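Local coordinates for nucleoside-diphosphate-sugar epimerase (Pseudomonas aeruginosa, PDB 2X4G), which probably binds NAD(P) through a Rossmann fold and may act as a nucleotide-sugar epimerase or dehydratase, though its substrate and reaction remain unproven, at residues P58-V62 with R73-L78; V176-G182 with I235-L241; R254-L258 with L323-L328. All blocks are in the same frame, centred on the assembly; numbering follows the deposited sequence.

Contact 1 (P58-V62 with R73-L78); sequences PECRV and RALRGL
Arg61 lays its guanidinium flat on that of Arg76 (p, t, t, chi4 -88°), with centres 4.0 Å apart and planes 16° from parallel. The like charges are close, Arg61 NE to Arg76 NH1 being 3.9 Å. Glu59, two residues back, helps offset them: its OE2 forms a salt bridge with Arg61 NH1 at 2.9 Å and lies 4.4 Å from Arg76 NH2, near but not bonded. Arg61 NH2 donates to Arg76 O at 2.7 Å and to Ala74 O at 2.9 Å, both nearly straight. Arg76 NH1 donates to Arg73 O at 2.7 Å.

Residues 59-62 are an extended strand, and helix 68-74 ends at Ala74. Leu75 first leaves helical angles, and Gly77 turns the chain at phi 62°, psi 38°. This is part of a beta-alpha-beta crossover of the Rossmann fold: strand 59-62, which pairs in parallel with strand 39-44, is joined through helix 68-74 to strand 80-83 of the same sheet. The Arg61 side chain (m, t, t) ties the helix C-terminus and its exit loop to the strand.

The backbones come closest at Arg61 and Ala74, CA to CA 5.5 Å, with Arg61 CB to Ala74 CB 3.8 Å. Leu78 CD2 lies 3.9 Å from Arg61 NH2. The CA-to-CB bond of Leu75 points away, and its side chain touches helix 98-116. Lys15 forms a salt bridge with Glu59 OE1.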
ATOM      1  N   PRO A  58      12.584  36.776 -13.124  1.00 45.50           N
ATOM      2  CA  PRO A  58      12.421  36.775 -11.682  1.00 45.49           C
ATOM      3  C   PRO A  58      13.694  37.144 -11.001  1.00 46.68           C
ATOM      4  O   PRO A  58      14.752  37.063 -11.604  1.00 47.58           O
ATOM      5  CB  PRO A  58      12.124  35.306 -11.371  1.00 44.98           C
ATOM      6  CG  PRO A  58      12.932  34.559 -12.368  1.00 45.12           C
ATOM      7  CD  PRO A  58      12.978  35.440 -13.619  1.00 45.76           C
ATOM      8  N   GLU A  59      13.591  37.536  -9.745  1.00 47.36           N
ATOM      9  CA  GLU A  59      14.757  37.632  -8.875  1.00 48.74           C
ATOM     10  C   GLU A  59      14.727  36.330  -8.067  1.00 48.55           C
ATOM     11  O   GLU A  59      13.698  35.980  -7.515  1.00 48.20           O
ATOM     12  CB  GLU A  59      14.647  38.883  -7.991  1.00 49.21           C
ATOM     13  CG  GLU A  59      15.583  38.942  -6.796  1.00 50.56           C
ATOM     14  CD  GLU A  59      15.402  40.205  -5.947  1.00 52.45           C
ATOM     15  OE1 GLU A  59      14.470  41.012  -6.185  1.00 53.24           O
ATOM     16  OE2 GLU A  59      16.205  40.384  -5.015  1.00 54.42           O
ATOM     17  N   CYS A  60      15.830  35.594  -8.039  1.00 49.53           N
ATOM     18  CA  CYS A  60      15.874  34.280  -7.400  1.00 49.31           C
ATOM     19  C   CYS A  60      16.719  34.336  -6.181  1.00 50.74           C
ATOM     20  O   CYS A  60      17.823  34.875  -6.211  1.00 52.10           O
ATOM     21  CB  CYS A  60      16.465  33.250  -8.333  1.00 49.08           C
ATOM     22  SG  CYS A  60      15.407  32.975  -9.722  1.00 48.60           S
ATOM     23  N   ARG A  61      16.204  33.747  -5.110  1.00 51.34           N
ATOM     24  CA  ARG A  61      16.912  33.676  -3.841  1.00 52.56           C
ATOM     25  C   ARG A  61      16.977  32.231  -3.399  1.00 52.88           C
ATOM     26  O   ARG A  61      15.950  31.560  -3.354  1.00 52.10           O
ATOM     27  CB  ARG A  61      16.183  34.535  -2.822  1.00 52.58           C
ATOM     28  CG  ARG A  61      16.011  35.979  -3.300  1.00 52.56           C
ATOM     29  CD  ARG A  61      15.253  36.826  -2.301  1.00 52.69           C
ATOM     30  NE  ARG A  61      15.330  38.237  -2.656  1.00 53.19           N
ATOM     31  CZ  ARG A  61      14.776  39.218  -1.957  1.00 52.60           C
ATOM     32  NH1 ARG A  61      14.917  40.463  -2.372  1.00 52.30           N
ATOM     33  NH2 ARG A  61      14.092  38.958  -0.847  1.00 52.78           N
ATOM     34  N   VAL A  62      18.183  31.740  -3.118  1.00 54.78           N
ATOM     35  CA  VAL A  62      18.365  30.329  -2.772  1.00 55.54           C
ATOM     36  C   VAL A  62      18.131  30.130  -1.280  1.00 56.63           C
ATOM     37  O   VAL A  62      18.568  30.929  -0.466  1.00 56.99           O
ATOM     38  CB  VAL A  62      19.757  29.797  -3.158  1.00 56.44           C
ATOM     39  CG1 VAL A  62      19.817  28.289  -2.953  1.00 56.50           C
ATOM     40  CG2 VAL A  62      20.061  30.109  -4.589  1.00 55.77           C
ATOM     41  N   ARG A  73      16.941  35.555   5.090  1.00 59.79           N
ATOM     42  CA  ARG A  73      17.621  36.375   4.109  1.00 60.10           C
ATOM     43  C   ARG A  73      16.788  36.415   2.818  1.00 57.31           C
ATOM     44  O   ARG A  73      16.585  37.486   2.244  1.00 57.50           O
ATOM     45  CB  ARG A  73      19.038  35.837   3.856  1.00 61.67           C
ATOM     46  CG  ARG A  73      19.891  36.682   2.879  1.00 65.50           C
ATOM     47  CD  ARG A  73      20.899  35.797   2.133  1.00 69.65           C
ATOM     48  NE  ARG A  73      21.910  35.268   3.054  1.00 75.13           N
ATOM     49  CZ  ARG A  73      22.715  34.224   2.820  1.00 78.17           C
ATOM     50  NH1 ARG A  73      22.646  33.536   1.677  1.00 78.20           N
ATOM     51  NH2 ARG A  73      23.603  33.865   3.749  1.00 80.13           N
ATOM     52  N   ALA A  74      16.282  35.269   2.382  1.00 54.37           N
ATOM     53  CA  ALA A  74      15.447  35.228   1.186  1.00 51.86           C
ATOM     54  C   ALA A  74      14.108  35.957   1.357  1.00 49.85           C
ATOM     55  O   ALA A  74      13.510  36.379   0.372  1.00 49.10           O
ATOM     56  CB  ALA A  74      15.215  33.796   0.750  1.00 51.14           C
ATOM     57  N   LEU A  75      13.642  36.100   2.593  1.00 48.52           N
ATOM     58  CA  LEU A  75      12.391  36.802   2.877  1.00 47.10           C
ATOM     59  C   LEU A  75      12.564  38.305   3.191  1.00 47.82           C
ATOM     60  O   LEU A  75      11.601  38.984   3.572  1.00 47.96           O
ATOM     61  CB  LEU A  75      11.676  36.121   4.040  1.00 46.68           C
ATOM     62  CG  LEU A  75      11.226  34.679   3.803  1.00 44.64           C
ATOM     63  CD1 LEU A  75      10.813  34.084   5.120  1.00 43.89           C
ATOM     64  CD2 LEU A  75      10.086  34.566   2.778  1.00 40.47           C
ATOM     65  N   ARG A  76      13.778  38.832   3.032  1.00 48.26           N
ATOM     66  CA  ARG A  76      14.029  40.255   3.264  1.00 48.67           C
ATOM     67  C   ARG A  76      13.293  41.113   2.210  1.00 47.71           C
ATOM     68  O   ARG A  76      13.222  40.744   1.030  1.00 46.10           O
ATOM     69  CB  ARG A  76      15.540  40.542   3.226  1.00 49.75           C
ATOM     70  CG  ARG A  76      16.140  40.589   1.809  1.00 50.64           C
ATOM     71  CD  ARG A  76      17.668  40.497   1.799  1.00 53.55           C
ATOM     72  NE  ARG A  76      18.210  40.505   0.433  1.00 54.62           N
ATOM     73  CZ  ARG A  76      18.392  39.431  -0.341  1.00 56.16           C
ATOM     74  NH1 ARG A  76      18.102  38.198   0.077  1.00 57.73           N
ATOM     75  NH2 ARG A  76      18.888  39.584  -1.558  1.00 56.76           N
ATOM     76  N   GLY A  77      12.747  42.243   2.660  1.00 47.68           N
ATOM     77  CA  GLY A  77      12.314  43.324   1.779  1.00 47.32           C
ATOM     78  C   GLY A  77      11.218  42.955   0.809  1.00 46.15           C
ATOM     79  O   GLY A  77      11.221  43.401  -0.344  1.00 46.15           O
ATOM     80  N   LEU A  78      10.287  42.136   1.287  1.00 45.09           N
ATOM     81  CA  LEU A  78       9.147  41.715   0.514  1.00 43.90           C
ATOM     82  C   LEU A  78       7.910  42.427   1.002  1.00 44.61           C
ATOM     83  O   LEU A  78       7.798  42.738   2.200  1.00 45.40           O
ATOM     84  CB  LEU A  78       8.915  40.227   0.692  1.00 42.75           C
ATOM     85  CG  LEU A  78       9.961  39.241   0.181  1.00 41.18           C
ATOM     86  CD1 LEU A  78       9.474  37.842   0.541  1.00 39.37           C
ATOM     87  CD2 LEU A  78      10.217  39.368  -1.318  1.00 37.83           C
TER

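Contact 2 (V176-G182 with I235-L241); sequences VVIGIPG and IGERYLL
Val176 starts the pairing: its O accepts from Gly236 N at 2.7 Å. Gly236 has phi 87°, psi 1°, a conformation that calls for glycine, and it leads the chain into strand 238-241. Val177 sets CG1 4.0 Å from Tyr239 CD1, at the ring edge. Ile178 N donates to Glu237 O at 2.9 Å, and Ile178 O accepts from Tyr239 N at 2.8 Å. The segments 176-181 and 238-241 run parallel, axes 4.5 Å apart and crossing at -24°, inside the mixed sheet of the Rossmann-type domain, with strand 121-124 on the other edge of 176-181. The register pairs Ile178-Arg238, Gly179-Tyr239, Ile180-Leu240 and Pro181-Leu241. Ile180 N donates to Tyr239 O at 2.9 Å; Ile180 O accepts from Leu241 N at 2.9 Å. Ile180 (m, t) shares a face with Arg238 and Leu240, its CG2 3.5 Å from Leu240 CD2. The guanidinium of Arg238 salt-bridges Asp163. Pro181 CA meets Leu241 O at 3.3 Å. Gly182 N donates to Leu241 O at 3.1 Å.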
ATOM      1  N   VAL A 176      -1.068  35.823   8.443  1.00 47.55           N
ATOM      2  CA  VAL A 176      -1.267  34.655   7.579  1.00 45.80           C
ATOM      3  C   VAL A 176      -2.673  34.640   7.054  1.00 45.25           C
ATOM      4  O   VAL A 176      -3.613  34.740   7.828  1.00 45.62           O
ATOM      5  CB  VAL A 176      -1.034  33.321   8.314  1.00 45.94           C
ATOM      6  CG1 VAL A 176      -1.642  32.176   7.521  1.00 44.25           C
ATOM      7  CG2 VAL A 176       0.430  33.086   8.541  1.00 44.85           C
ATOM      8  N   VAL A 177      -2.800  34.516   5.734  1.00 44.07           N
ATOM      9  CA  VAL A 177      -4.075  34.289   5.085  1.00 43.60           C
ATOM     10  C   VAL A 177      -4.025  32.869   4.513  1.00 43.26           C
ATOM     11  O   VAL A 177      -2.960  32.406   4.102  1.00 43.17           O
ATOM     12  CB  VAL A 177      -4.321  35.325   3.964  1.00 43.38           C
ATOM     13  CG1 VAL A 177      -5.633  35.025   3.215  1.00 42.57           C
ATOM     14  CG2 VAL A 177      -4.320  36.774   4.535  1.00 43.26           C
ATOM     15  N   ILE A 178      -5.160  32.171   4.486  1.00 43.16           N
ATOM     16  CA  ILE A 178      -5.196  30.820   3.926  1.00 42.31           C
ATOM     17  C   ILE A 178      -6.049  30.739   2.656  1.00 41.32           C
ATOM     18  O   ILE A 178      -7.243  31.050   2.676  1.00 41.11           O
ATOM     19  CB  ILE A 178      -5.721  29.826   4.942  1.00 43.08           C
ATOM     20  CG1 ILE A 178      -4.900  29.915   6.219  1.00 44.70           C
ATOM     21  CG2 ILE A 178      -5.657  28.415   4.389  1.00 42.42           C
ATOM     22  CD1 ILE A 178      -5.522  29.145   7.349  1.00 47.02           C
ATOM     23  N   GLY A 179      -5.413  30.310   1.561  1.00 40.13           N
ATOM     24  CA  GLY A 179      -6.061  30.126   0.263  1.00 39.11           C
ATOM     25  C   GLY A 179      -6.139  28.652  -0.063  1.00 38.71           C
ATOM     26  O   GLY A 179      -5.141  27.952  -0.013  1.00 39.14           O
ATOM     27  N   ILE A 180      -7.344  28.187  -0.377  1.00 38.88           N
ATOM     28  CA  ILE A 180      -7.667  26.776  -0.488  1.00 38.37           C
ATOM     29  C   ILE A 180      -8.275  26.560  -1.850  1.00 38.46           C
ATOM     30  O   ILE A 180      -9.470  26.749  -2.016  1.00 39.23           O
ATOM     31  CB  ILE A 180      -8.727  26.345   0.558  1.00 38.73           C
ATOM     32  CG1 ILE A 180      -8.279  26.675   1.983  1.00 38.96           C
ATOM     33  CG2 ILE A 180      -9.029  24.845   0.447  1.00 38.12           C
ATOM     34  CD1 ILE A 180      -9.339  26.314   3.033  1.00 39.27           C
ATOM     35  N   PRO A 181      -7.463  26.176  -2.844  1.00 38.23           N
ATOM     36  CA  PRO A 181      -8.044  25.909  -4.149  1.00 37.93           C
ATOM     37  C   PRO A 181      -8.676  24.526  -4.218  1.00 38.11           C
ATOM     38  O   PRO A 181      -8.328  23.657  -3.432  1.00 38.94           O
ATOM     39  CB  PRO A 181      -6.835  25.977  -5.065  1.00 37.46           C
ATOM     40  CG  PRO A 181      -5.734  25.494  -4.245  1.00 37.19           C
ATOM     41  CD  PRO A 181      -6.003  26.010  -2.865  1.00 37.86           C
ATOM     42  N   GLY A 182      -9.599  24.334  -5.149  1.00 38.12           N
ATOM     43  CA  GLY A 182     -10.075  23.005  -5.491  1.00 38.52           C
ATOM     44  C   GLY A 182      -8.988  22.237  -6.225  1.00 38.57           C
ATOM     45  O   GLY A 182      -7.842  22.692  -6.308  1.00 38.77           O
ATOM     46  N   ILE A 235      -6.762  38.667   7.521  1.00 49.86           N
ATOM     47  CA  ILE A 235      -5.722  37.930   8.219  1.00 49.63           C
ATOM     48  C   ILE A 235      -6.408  36.851   9.027  1.00 49.45           C
ATOM     49  O   ILE A 235      -7.359  37.122   9.729  1.00 49.90           O
ATOM     50  CB  ILE A 235      -4.898  38.878   9.184  1.00 51.13           C
ATOM     51  CG1 ILE A 235      -4.415  40.180   8.467  1.00 52.40           C
ATOM     52  CG2 ILE A 235      -3.730  38.131   9.810  1.00 50.18           C
ATOM     53  CD1 ILE A 235      -5.580  41.365   8.200  1.00 52.79           C
ATOM     54  N   GLY A 236      -5.957  35.618   8.888  1.00 48.66           N
ATOM     55  CA  GLY A 236      -6.520  34.511   9.646  1.00 49.12           C
ATOM     56  C   GLY A 236      -7.735  33.837   9.032  1.00 48.77           C
ATOM     57  O   GLY A 236      -8.272  32.897   9.618  1.00 48.59           O
ATOM     58  N   GLU A 237      -8.169  34.301   7.860  1.00 48.39           N
ATOM     59  CA  GLU A 237      -9.327  33.716   7.181  1.00 48.43           C
ATOM     60  C   GLU A 237      -8.933  32.727   6.077  1.00 46.93           C
ATOM     61  O   GLU A 237      -7.848  32.814   5.496  1.00 46.32           O
ATOM     62  CB  GLU A 237     -10.177  34.821   6.574  1.00 49.19           C
ATOM     63  CG  GLU A 237     -10.780  35.810   7.585  1.00 52.52           C
ATOM     64  CD  GLU A 237     -11.661  35.124   8.599  1.00 57.16           C
ATOM     65  OE1 GLU A 237     -11.491  35.385   9.817  1.00 61.01           O
ATOM     66  OE2 GLU A 237     -12.507  34.298   8.177  1.00 60.21           O
ATOM     67  N   ARG A 238      -9.824  31.786   5.791  1.00 46.51           N
ATOM     68  CA  ARG A 238      -9.677  30.881   4.641  1.00 45.37           C
ATOM     69  C   ARG A 238     -10.449  31.437   3.450  1.00 44.65           C
ATOM     70  O   ARG A 238     -11.454  32.136   3.621  1.00 45.67           O
ATOM     71  CB  ARG A 238     -10.208  29.484   4.964  1.00 45.80           C
ATOM     72  CG  ARG A 238      -9.767  28.972   6.324  1.00 48.03           C
ATOM     73  CD  ARG A 238      -9.759  27.462   6.445  1.00 49.72           C
ATOM     74  NE  ARG A 238     -11.063  26.939   6.838  1.00 53.14           N
ATOM     75  CZ  ARG A 238     -11.268  25.808   7.521  1.00 55.18           C
ATOM     76  NH1 ARG A 238     -10.260  25.040   7.930  1.00 54.76           N
ATOM     77  NH2 ARG A 238     -12.509  25.455   7.813  1.00 57.32           N
ATOM     78  N   TYR A 239      -9.978  31.146   2.244  1.00 43.01           N
ATOM     79  CA  TYR A 239     -10.717  31.494   1.038  1.00 41.83           C
ATOM     80  C   TYR A 239     -10.646  30.356   0.045  1.00 40.47           C
ATOM     81  O   TYR A 239      -9.582  30.036  -0.485  1.00 38.61           O
ATOM     82  CB  TYR A 239     -10.171  32.769   0.413  1.00 41.74           C
ATOM     83  CG  TYR A 239     -10.374  33.971   1.276  1.00 43.02           C
ATOM     84  CD1 TYR A 239      -9.407  34.368   2.187  1.00 42.79           C
ATOM     85  CD2 TYR A 239     -11.552  34.696   1.207  1.00 43.85           C
ATOM     86  CE1 TYR A 239      -9.601  35.484   2.986  1.00 44.01           C
ATOM     87  CE2 TYR A 239     -11.757  35.799   2.009  1.00 45.38           C
ATOM     88  CZ  TYR A 239     -10.776  36.190   2.890  1.00 45.73           C
ATOM     89  OH  TYR A 239     -10.994  37.290   3.681  1.00 48.56           O
ATOM     90  N   LEU A 240     -11.802  29.734  -0.176  1.00 40.61           N
ATOM     91  CA  LEU A 240     -11.958  28.708  -1.189  1.00 39.83           C
ATOM     92  C   LEU A 240     -11.939  29.328  -2.609  1.00 39.47           C
ATOM     93  O   LEU A 240     -12.690  30.264  -2.924  1.00 39.05           O
ATOM     94  CB  LEU A 240     -13.247  27.947  -0.945  1.00 40.61           C
ATOM     95  CG  LEU A 240     -13.269  26.990   0.243  1.00 40.56           C
ATOM     96  CD1 LEU A 240     -14.708  26.591   0.563  1.00 38.41           C
ATOM     97  CD2 LEU A 240     -12.399  25.748  -0.082  1.00 39.67           C
ATOM     98  N   LEU A 241     -11.033  28.803  -3.437  1.00 38.66           N
ATOM     99  CA  LEU A 241     -10.813  29.286  -4.781  1.00 37.61           C
ATOM    100  C   LEU A 241     -11.313  28.161  -5.674  1.00 37.57           C
ATOM    101  O   LEU A 241     -10.660  27.158  -5.807  1.00 36.67           O
ATOM    102  CB  LEU A 241      -9.325  29.603  -4.989  1.00 36.84           C
ATOM    103  CG  LEU A 241      -8.714  30.614  -3.989  1.00 35.82           C
ATOM    104  CD1 LEU A 241      -7.223  30.774  -4.189  1.00 31.50           C
ATOM    105  CD2 LEU A 241      -9.404  31.986  -4.073  1.00 34.20           C
TER

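Contact 3 (R254-L258 with L323-L328)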
ATOM      1  N   ARG A 254     -15.614  13.799 -19.724  1.00 46.05           N
ATOM      2  CA  ARG A 254     -15.305  14.897 -20.623  1.00 46.95           C
ATOM      3  C   ARG A 254     -13.896  14.707 -21.147  1.00 46.08           C
ATOM      4  O   ARG A 254     -13.636  14.840 -22.331  1.00 46.38           O
ATOM      5  CB  ARG A 254     -15.458  16.252 -19.937  1.00 47.06           C
ATOM      6  CG  ARG A 254     -16.814  16.451 -19.223  1.00 51.10           C
ATOM      7  CD  ARG A 254     -17.905  17.074 -20.095  1.00 56.97           C
ATOM      8  NE  ARG A 254     -17.688  18.504 -20.338  1.00 60.90           N
ATOM      9  CZ  ARG A 254     -17.855  19.467 -19.427  1.00 62.28           C
ATOM     10  NH1 ARG A 254     -17.618  20.740 -19.765  1.00 61.57           N
ATOM     11  NH2 ARG A 254     -18.249  19.166 -18.180  1.00 62.89           N
ATOM     12  N   ILE A 255     -12.994  14.361 -20.246  1.00 45.76           N
ATOM     13  CA  ILE A 255     -11.596  14.115 -20.592  1.00 45.00           C
ATOM     14  C   ILE A 255     -11.532  13.006 -21.614  1.00 46.06           C
ATOM     15  O   ILE A 255     -10.845  13.148 -22.610  1.00 46.46           O
ATOM     16  CB  ILE A 255     -10.751  13.740 -19.337  1.00 44.36           C
ATOM     17  CG1 ILE A 255     -10.630  14.948 -18.401  1.00 42.33           C
ATOM     18  CG2 ILE A 255      -9.371  13.222 -19.737  1.00 43.16           C
ATOM     19  CD1 ILE A 255     -10.158  14.593 -17.032  1.00 41.65           C
ATOM     20  N   ALA A 256     -12.252  11.911 -21.385  1.00 46.97           N
ATOM     21  CA  ALA A 256     -12.332  10.842 -22.392  1.00 48.35           C
ATOM     22  C   ALA A 256     -12.784  11.372 -23.757  1.00 49.13           C
ATOM     23  O   ALA A 256     -12.144  11.131 -24.778  1.00 49.77           O
ATOM     24  CB  ALA A 256     -13.255   9.745 -21.941  1.00 48.94           C
ATOM     25  N   GLU A 257     -13.879  12.114 -23.773  1.00 49.62           N
ATOM     26  CA  GLU A 257     -14.461  12.548 -25.041  1.00 50.54           C
ATOM     27  C   GLU A 257     -13.484  13.414 -25.824  1.00 50.38           C
ATOM     28  O   GLU A 257     -13.357  13.266 -27.048  1.00 51.74           O
ATOM     29  CB  GLU A 257     -15.796  13.258 -24.803  1.00 50.63           C
ATOM     30  CG  GLU A 257     -16.905  12.282 -24.388  1.00 52.20           C
ATOM     31  CD  GLU A 257     -18.106  12.960 -23.726  1.00 53.38           C
ATOM     32  OE1 GLU A 257     -18.144  14.215 -23.687  1.00 53.07           O
ATOM     33  OE2 GLU A 257     -19.010  12.231 -23.242  1.00 53.38           O
ATOM     34  N   LEU A 258     -12.775  14.286 -25.101  1.00 49.29           N
ATOM     35  CA  LEU A 258     -11.782  15.178 -25.680  1.00 48.48           C
ATOM     36  C   LEU A 258     -10.557  14.431 -26.187  1.00 49.27           C
ATOM     37  O   LEU A 258      -9.969  14.829 -27.182  1.00 49.84           O
ATOM     38  CB  LEU A 258     -11.352  16.204 -24.650  1.00 47.05           C
ATOM     39  CG  LEU A 258     -12.445  17.186 -24.243  1.00 46.48           C
ATOM     40  CD1 LEU A 258     -11.945  18.047 -23.101  1.00 42.10           C
ATOM     41  CD2 LEU A 258     -12.866  18.024 -25.474  1.00 46.31           C
ATOM     42  N   LEU A 323     -14.677  24.887 -18.603  1.00 40.64           N
ATOM     43  CA  LEU A 323     -13.959  23.665 -18.212  1.00 40.84           C
ATOM     44  C   LEU A 323     -13.273  22.963 -19.354  1.00 41.75           C
ATOM     45  O   LEU A 323     -12.259  22.352 -19.149  1.00 41.36           O
ATOM     46  CB  LEU A 323     -14.916  22.647 -17.589  1.00 41.11           C
ATOM     47  CG  LEU A 323     -14.273  21.367 -17.045  1.00 39.64           C
ATOM     48  CD1 LEU A 323     -13.136  21.700 -16.059  1.00 36.10           C
ATOM     49  CD2 LEU A 323     -15.349  20.522 -16.389  1.00 38.09           C
ATOM     50  N   ASP A 324     -13.862  23.009 -20.545  1.00 43.88           N
ATOM     51  CA  ASP A 324     -13.297  22.329 -21.705  1.00 45.09           C
ATOM     52  C   ASP A 324     -12.007  23.008 -22.109  1.00 44.86           C
ATOM     53  O   ASP A 324     -11.057  22.336 -22.540  1.00 45.44           O
ATOM     54  CB  ASP A 324     -14.253  22.378 -22.903  1.00 46.66           C
ATOM     55  CG  ASP A 324     -15.312  21.294 -22.873  1.00 49.78           C
ATOM     56  OD1 ASP A 324     -16.097  21.251 -23.857  1.00 53.51           O
ATOM     57  OD2 ASP A 324     -15.362  20.491 -21.902  1.00 51.88           O
ATOM     58  N   ASP A 325     -11.983  24.336 -22.011  1.00 44.43           N
ATOM     59  CA  ASP A 325     -10.802  25.105 -22.391  1.00 44.18           C
ATOM     60  C   ASP A 325      -9.641  24.741 -21.461  1.00 42.56           C
ATOM     61  O   ASP A 325      -8.500  24.664 -21.896  1.00 42.12           O
ATOM     62  CB  ASP A 325     -11.081  26.613 -22.357  1.00 44.69           C
ATOM     63  CG  ASP A 325     -12.183  27.025 -23.326  1.00 47.84           C
ATOM     64  OD1 ASP A 325     -11.910  27.200 -24.523  1.00 51.16           O
ATOM     65  OD2 ASP A 325     -13.346  27.170 -22.897  1.00 52.54           O
ATOM     66  N   THR A 326      -9.949  24.492 -20.191  1.00 41.39           N
ATOM     67  CA  THR A 326      -8.938  24.106 -19.212  1.00 40.29           C
ATOM     68  C   THR A 326      -8.447  22.713 -19.512  1.00 40.33           C
ATOM     69  O   THR A 326      -7.251  22.495 -19.643  1.00 40.23           O
ATOM     70  CB  THR A 326      -9.505  24.096 -17.815  1.00 39.60           C
ATOM     71  OG1 THR A 326      -9.911  25.418 -17.478  1.00 40.20           O
ATOM     72  CG2 THR A 326      -8.495  23.604 -16.836  1.00 37.57           C
ATOM     73  N   LEU A 327      -9.375  21.776 -19.637  1.00 40.34           N
ATOM     74  CA  LEU A 327      -9.008  20.418 -19.979  1.00 41.19           C
ATOM     75  C   LEU A 327      -8.272  20.320 -21.304  1.00 41.86           C
ATOM     76  O   LEU A 327      -7.424  19.463 -21.430  1.00 42.97           O
ATOM     77  CB  LEU A 327     -10.218  19.484 -20.033  1.00 41.68           C
ATOM     78  CG  LEU A 327     -11.099  19.412 -18.800  1.00 41.04           C
ATOM     79  CD1 LEU A 327     -12.220  18.433 -19.082  1.00 40.48           C
ATOM     80  CD2 LEU A 327     -10.271  19.037 -17.589  1.00 40.19           C
ATOM     81  N   LEU A 328      -8.597  21.153 -22.296  1.00 42.51           N
ATOM     82  CA  LEU A 328      -7.848  21.137 -23.571  1.00 42.89           C
ATOM     83  C   LEU A 328      -6.434  21.706 -23.451  1.00 42.58           C
ATOM     84  O   LEU A 328      -5.530  21.274 -24.165  1.00 43.70           O
ATOM     85  CB  LEU A 328      -8.601  21.860 -24.686  1.00 43.30           C
ATOM     86  CG  LEU A 328      -9.558  20.943 -25.460  1.00 44.49           C
ATOM     87  CD1 LEU A 328     -10.539  21.728 -26.311  1.00 44.45           C
ATOM     88  CD2 LEU A 328      -8.768  19.970 -26.313  1.00 44.47           C
TER
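Helix 248-259 and helix 323-336, the last helix of the chain, pack here at a steep angle through segments 65 residues apart in sequence. The axes of 254-258 and 323-328 approach to 10.5 Å and cross at -62°. Such a spread leaves room for side chains between the backbones, and the nearest CA pair, Ile255 and Leu327, is 6.8 Å apart.

Apolar contacts make up most of the interface. Leu327 is the central residue. Its CD1 lies 3.9 Å from Ile255 CG1 and 4.0 Å from Arg254 CB, while its CB lies 3.8 Å from Leu258 CD1. Leu258 also reaches the next residue along, with CD2 4.4 Å from Leu328 CG. The spacing of Arg254, Ile255 and Leu258 places one side of the first helix against Leu323, Asp324, Leu327 and Leu328 of the second.

The polar part is a single salt bridge. Arg254 NH1 lies 3.1 Å from Asp324 OD2, and the hydrogen bond within it is weak, with an angle of 133°. The Arg254 side chain is coiled, its first three chi angles all m. This brings NH2 to 3.7 Å from Leu323 CD2, so the guanidinium also rests near an apolar group.

Around this pair, Ile255 continues onto Ile198 and Ile201 of helix 196-202. Leu323 packs on His244 and Leu246 of strand 238-247, which runs directly into helix 248-259.

How the contacts relate
Contact 2 is buried, its centre about 11 Å from the centre of the chain, and rests on a regular ladder of backbone hydrogen bonds. Contacts 1 and 3 are partly buried, lie on opposite sides of the chain's centre and have centres 38 Å apart. Contacts 1 and 2 both reach the same mixed sheet, though their nearest atoms are about 11 Å apart. In contact 1 an arginine side chain bonds to backbone carbonyls; contact 3 relies on leucine and isoleucine packing with one charged pair. Contacts 2 and 3 are linked along the chain, since strand 238-247 leads into helix 248-259.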